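PDB 5E7H: IPT/TIG domain-containing protein BACOVA_02650 from Bacteroides ovatus, which binds polysaccharide at the cell surface and probably mediates capture of xyloglucan before its transport into the periplasm for degradation. Local coordinates for residues I82-D94 against I248-K260. Numbering follows the deposited sequence.
Sequences IFYPLENVILNYD and IEVYFDNFRIVRK. With NA (sodium ion), chain I; FMT (formic acid), chain F.
N88 holds the backbone of I257 with both its side-chain amide and its main-chain carbonyl: ND2 donates to I257 O at 2.8 Å, lying in that carbonyl's plane, while N88 O accepts from I257 N at 3.1 Å. The amide reaches the strand because CG stands anti to its own carbonyl carbon (chi1 -67°), and V258 CG1 packs across N88 CB roughly at a right angle. From this pair of hydrogen bonds the antiparallel pairing of strand 89-91 with 248-259 proceeds through a beta bulge: V89 pairs with R256, but L91 with F255. F255 O serves both residues after V89, receiving a well-formed bond from I90 N (2.8 Å, 163° at the hydrogen) and a weak one from L91 N.

Beyond the bulge, L91 and F255 lie side by side and point the same way, with L91 CD2 4.0 Å from F255 CD2 and L91 O at the ring's edge, in its plane. I90 sets CG1 between its backbone N and carbonyl carbon (chi1 61°), against F255 CB, and its CD1 meets I257 CD1 at 4.2 Å. I234 and V236 of strand 233-240 touch this apolar group, joining the two sheets of the xyloglucan-binding domain. R256 starts on the opposite face, beside V89, and its end leads away: NH1 bonds to N254 O and NH2 forms a salt bridge with E165.

At the other end, sodium is held by both D253 carboxylate oxygens, N92 O and a water, with N119 and T121 completing the site. Water 1 links N92 ND2 to N254 OD1. Since N92 O and D253 OD1 sit only 3.2 Å apart as two acceptors, the cation probably offsets their mutual repulsion, tying the end of the pairing together by charge where backbone hydrogen bonds give out.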
# COMPACT_ATOMS: atom_id res chain seq x y z
N ILE A 82 5.80 9.66 7.08
CA ILE A 82 4.48 10.21 7.34
C ILE A 82 3.47 9.08 7.33
O ILE A 82 3.35 8.34 6.35
CB ILE A 82 4.11 11.30 6.33
CG1 ILE A 82 5.05 12.49 6.54
CG2 ILE A 82 2.67 11.72 6.48
CD1 ILE A 82 4.84 13.65 5.58
N PHE A 83 2.77 8.94 8.46
CA PHE A 83 1.70 7.95 8.65
C PHE A 83 0.36 8.51 8.18
O PHE A 83 0.02 9.65 8.47
CB PHE A 83 1.63 7.55 10.14
CG PHE A 83 0.79 6.32 10.40
CD1 PHE A 83 1.21 5.08 9.94
CD2 PHE A 83 -0.40 6.42 11.10
CE1 PHE A 83 0.43 3.95 10.16
CE2 PHE A 83 -1.18 5.29 11.34
CZ PHE A 83 -0.76 4.07 10.87
N TYR A 84 -0.39 7.69 7.42
CA TYR A 84 -1.66 8.07 6.79
C TYR A 84 -1.48 9.33 5.93
O TYR A 84 -2.08 10.39 6.17
CB TYR A 84 -2.80 8.21 7.82
CG TYR A 84 -3.71 6.99 7.81
CD1 TYR A 84 -5.01 7.07 7.30
CD2 TYR A 84 -3.27 5.74 8.24
CE1 TYR A 84 -5.83 5.95 7.25
CE2 TYR A 84 -4.09 4.63 8.22
CZ TYR A 84 -5.36 4.75 7.71
OH TYR A 84 -6.18 3.63 7.65
N PRO A 85 -0.61 9.21 4.91
CA PRO A 85 -0.37 10.33 3.99
C PRO A 85 -1.54 10.49 3.03
O PRO A 85 -1.45 10.17 1.83
CB PRO A 85 0.91 9.91 3.27
CG PRO A 85 0.83 8.45 3.21
CD PRO A 85 0.22 8.05 4.56
N LEU A 86 -2.65 10.96 3.56
CA LEU A 86 -3.90 11.06 2.80
C LEU A 86 -3.74 11.89 1.53
O LEU A 86 -4.36 11.59 0.51
CB LEU A 86 -5.00 11.63 3.70
CG LEU A 86 -5.38 10.66 4.82
CD1 LEU A 86 -6.05 11.46 5.94
CD2 LEU A 86 -6.27 9.53 4.32
N GLU A 87 -2.85 12.89 1.59
CA GLU A 87 -2.68 13.83 0.50
C GLU A 87 -1.89 13.25 -0.67
O GLU A 87 -1.82 13.85 -1.73
CB GLU A 87 -1.96 15.09 1.04
CG GLU A 87 -2.54 15.67 2.37
CD GLU A 87 -1.91 15.09 3.65
OE1 GLU A 87 -1.31 14.00 3.60
OE2 GLU A 87 -2.04 15.73 4.71
N ASN A 88 -1.27 12.10 -0.44
CA ASN A 88 -0.47 11.40 -1.44
C ASN A 88 -1.24 10.30 -2.17
O ASN A 88 -0.72 9.69 -3.11
CB ASN A 88 0.76 10.75 -0.77
CG ASN A 88 1.75 11.75 -0.24
OD1 ASN A 88 1.60 12.24 0.88
ND2 ASN A 88 2.78 12.06 -1.02
N VAL A 89 -2.48 10.03 -1.76
CA VAL A 89 -3.30 9.01 -2.40
C VAL A 89 -3.73 9.52 -3.77
O VAL A 89 -4.20 10.65 -3.90
CB VAL A 89 -4.52 8.66 -1.54
CG1 VAL A 89 -5.47 7.70 -2.23
CG2 VAL A 89 -4.05 8.05 -0.21
N ILE A 90 -3.55 8.66 -4.78
CA ILE A 90 -3.90 8.99 -6.16
C ILE A 90 -5.12 8.20 -6.65
O ILE A 90 -5.72 8.57 -7.65
CB ILE A 90 -2.70 8.75 -7.10
CG1 ILE A 90 -2.24 7.29 -7.11
CG2 ILE A 90 -1.54 9.69 -6.72
CD1 ILE A 90 -1.32 6.94 -8.23
N LEU A 91 -5.50 7.14 -5.94
CA LEU A 91 -6.62 6.29 -6.37
C LEU A 91 -7.10 5.45 -5.19
O LEU A 91 -6.35 4.62 -4.70
CB LEU A 91 -6.22 5.39 -7.55
CG LEU A 91 -7.30 4.44 -8.07
CD1 LEU A 91 -8.48 5.16 -8.63
CD2 LEU A 91 -6.68 3.55 -9.12
N ASN A 92 -8.34 5.67 -4.76
CA ASN A 92 -8.93 4.82 -3.71
C ASN A 92 -10.34 4.30 -4.02
O ASN A 92 -10.90 3.59 -3.20
CB ASN A 92 -8.92 5.54 -2.35
CG ASN A 92 -9.82 6.75 -2.31
OD1 ASN A 92 -10.67 6.97 -3.16
ND2 ASN A 92 -9.67 7.54 -1.25
N TYR A 93 -10.87 4.66 -5.19
CA TYR A 93 -12.19 4.20 -5.65
C TYR A 93 -13.32 4.68 -4.73
O TYR A 93 -14.46 4.15 -4.78
CB TYR A 93 -12.19 2.67 -5.78
CG TYR A 93 -11.21 2.18 -6.83
CD1 TYR A 93 -11.45 2.41 -8.18
CD2 TYR A 93 -10.09 1.47 -6.47
CE1 TYR A 93 -10.57 1.96 -9.16
CE2 TYR A 93 -9.17 1.03 -7.44
CZ TYR A 93 -9.44 1.26 -8.79
OH TYR A 93 -8.57 0.79 -9.76
N ASP A 94 -13.03 5.69 -3.92
CA ASP A 94 -14.03 6.33 -3.05
C ASP A 94 -13.93 7.83 -3.07
O ASP A 94 -13.92 8.49 -2.03
CB ASP A 94 -13.88 5.89 -1.63
CG ASP A 94 -14.50 4.53 -1.38
OD1 ASP A 94 -15.58 4.22 -1.94
OD2 ASP A 94 -13.87 3.83 -0.63
N ILE A 248 -7.18 -17.04 -8.46
CA ILE A 248 -6.55 -16.10 -7.54
C ILE A 248 -7.62 -15.21 -6.93
O ILE A 248 -8.74 -15.15 -7.42
CB ILE A 248 -5.45 -15.25 -8.22
CG1 ILE A 248 -6.05 -14.15 -9.13
CG2 ILE A 248 -4.49 -16.17 -9.01
CD1 ILE A 248 -5.02 -13.20 -9.76
N GLU A 249 -7.27 -14.54 -5.84
CA GLU A 249 -8.17 -13.59 -5.19
C GLU A 249 -7.30 -12.51 -4.58
O GLU A 249 -6.65 -12.73 -3.54
CB GLU A 249 -9.04 -14.29 -4.15
CG GLU A 249 -10.04 -13.37 -3.51
CD GLU A 249 -10.92 -14.04 -2.47
OE1 GLU A 249 -10.76 -15.26 -2.21
OE2 GLU A 249 -11.77 -13.33 -1.92
N VAL A 250 -7.24 -11.36 -5.25
CA VAL A 250 -6.31 -10.29 -4.89
C VAL A 250 -7.08 -8.98 -4.83
O VAL A 250 -7.86 -8.67 -5.74
CB VAL A 250 -5.16 -10.17 -5.89
CG1 VAL A 250 -4.15 -9.10 -5.47
CG2 VAL A 250 -4.46 -11.53 -6.05
N TYR A 251 -6.86 -8.21 -3.76
CA TYR A 251 -7.51 -6.90 -3.61
C TYR A 251 -6.46 -5.82 -3.49
O TYR A 251 -5.37 -6.07 -2.98
CB TYR A 251 -8.43 -6.86 -2.37
CG TYR A 251 -9.50 -7.94 -2.43
CD1 TYR A 251 -10.67 -7.75 -3.14
CD2 TYR A 251 -9.29 -9.18 -1.84
CE1 TYR A 251 -11.61 -8.75 -3.25
CE2 TYR A 251 -10.23 -10.18 -1.94
CZ TYR A 251 -11.39 -9.96 -2.66
OH TYR A 251 -12.35 -10.94 -2.80
N PHE A 252 -6.80 -4.63 -3.98
CA PHE A 252 -5.92 -3.45 -3.96
C PHE A 252 -6.64 -2.22 -3.44
O PHE A 252 -7.83 -2.03 -3.71
CB PHE A 252 -5.41 -3.10 -5.37
CG PHE A 252 -4.68 -4.19 -6.10
CD1 PHE A 252 -5.37 -5.18 -6.79
CD2 PHE A 252 -3.30 -4.21 -6.14
CE1 PHE A 252 -4.67 -6.17 -7.48
CE2 PHE A 252 -2.62 -5.19 -6.84
CZ PHE A 252 -3.32 -6.16 -7.51
N ASP A 253 -5.93 -1.34 -2.73
CA ASP A 253 -6.51 -0.05 -2.36
C ASP A 253 -5.42 0.99 -2.10
O ASP A 253 -4.25 0.66 -1.90
CB ASP A 253 -7.39 -0.20 -1.12
CG ASP A 253 -8.48 0.84 -1.00
OD1 ASP A 253 -8.62 1.75 -1.83
OD2 ASP A 253 -9.26 0.73 -0.02
N ASN A 254 -5.84 2.25 -2.11
CA ASN A 254 -5.02 3.38 -1.64
C ASN A 254 -3.67 3.46 -2.34
O ASN A 254 -2.61 3.59 -1.72
CB ASN A 254 -4.85 3.33 -0.13
CG ASN A 254 -6.09 3.77 0.58
OD1 ASN A 254 -6.78 4.70 0.13
ND2 ASN A 254 -6.41 3.12 1.68
N PHE A 255 -3.71 3.43 -3.66
CA PHE A 255 -2.52 3.74 -4.43
C PHE A 255 -2.08 5.16 -4.08
O PHE A 255 -2.92 6.07 -4.01
CB PHE A 255 -2.78 3.63 -5.94
CG PHE A 255 -3.08 2.22 -6.41
CD1 PHE A 255 -2.06 1.39 -6.84
CD2 PHE A 255 -4.39 1.74 -6.41
CE1 PHE A 255 -2.33 0.09 -7.26
CE2 PHE A 255 -4.67 0.44 -6.82
CZ PHE A 255 -3.63 -0.38 -7.25
N ARG A 256 -0.77 5.34 -3.90
CA ARG A 256 -0.23 6.60 -3.42
C ARG A 256 1.21 6.73 -3.90
O ARG A 256 1.93 5.74 -4.04
CB ARG A 256 -0.33 6.67 -1.88
CG ARG A 256 0.32 5.50 -1.14
CD ARG A 256 -0.26 5.37 0.28
NE ARG A 256 0.32 4.27 1.05
CZ ARG A 256 -0.21 3.07 1.24
NH1 ARG A 256 -1.35 2.71 0.66
NH2 ARG A 256 0.42 2.21 2.02
N ILE A 257 1.61 7.97 -4.16
CA ILE A 257 2.97 8.28 -4.57
C ILE A 257 3.61 9.06 -3.45
O ILE A 257 3.09 10.11 -3.06
CB ILE A 257 3.03 9.09 -5.89
CG1 ILE A 257 2.46 8.25 -7.04
CG2 ILE A 257 4.46 9.52 -6.18
CD1 ILE A 257 2.31 9.00 -8.35
N VAL A 258 4.71 8.54 -2.91
CA VAL A 258 5.39 9.15 -1.77
C VAL A 258 6.88 9.26 -2.01
O VAL A 258 7.41 8.62 -2.92
CB VAL A 258 5.14 8.35 -0.47
CG1 VAL A 258 3.66 8.29 -0.13
CG2 VAL A 258 5.67 6.95 -0.58
N ARG A 259 7.56 10.06 -1.19
CA ARG A 259 9.01 10.16 -1.28
C ARG A 259 9.66 8.88 -0.76
O ARG A 259 9.19 8.28 0.21
CB ARG A 259 9.52 11.35 -0.50
CG ARG A 259 9.13 12.67 -1.10
CD ARG A 259 9.48 13.81 -0.17
NE ARG A 259 9.41 15.09 -0.85
CZ ARG A 259 8.28 15.74 -1.14
NH1 ARG A 259 7.09 15.25 -0.80
NH2 ARG A 259 8.35 16.91 -1.75
N LYS A 260 10.75 8.47 -1.39
CA LYS A 260 11.58 7.41 -0.85
C LYS A 260 12.22 7.86 0.45
O LYS A 260 12.46 9.06 0.64
CB LYS A 260 12.66 7.01 -1.85
CG LYS A 260 12.14 6.24 -3.05
CD LYS A 260 13.31 5.78 -3.92
CE LYS A 260 12.81 5.08 -5.16
NZ LYS A 260 13.96 4.66 -6.03
OXT LYS A 260 12.52 7.04 1.32
NA NA I . -10.80 2.59 -0.61
C FMT F . -11.61 9.53 0.88
O1 FMT F . -11.94 8.57 1.63
O2 FMT F . -11.94 9.52 -0.34
O HOH W 1 -7.62 7.29 0.95
O HOH W 2 -9.41 4.08 1.04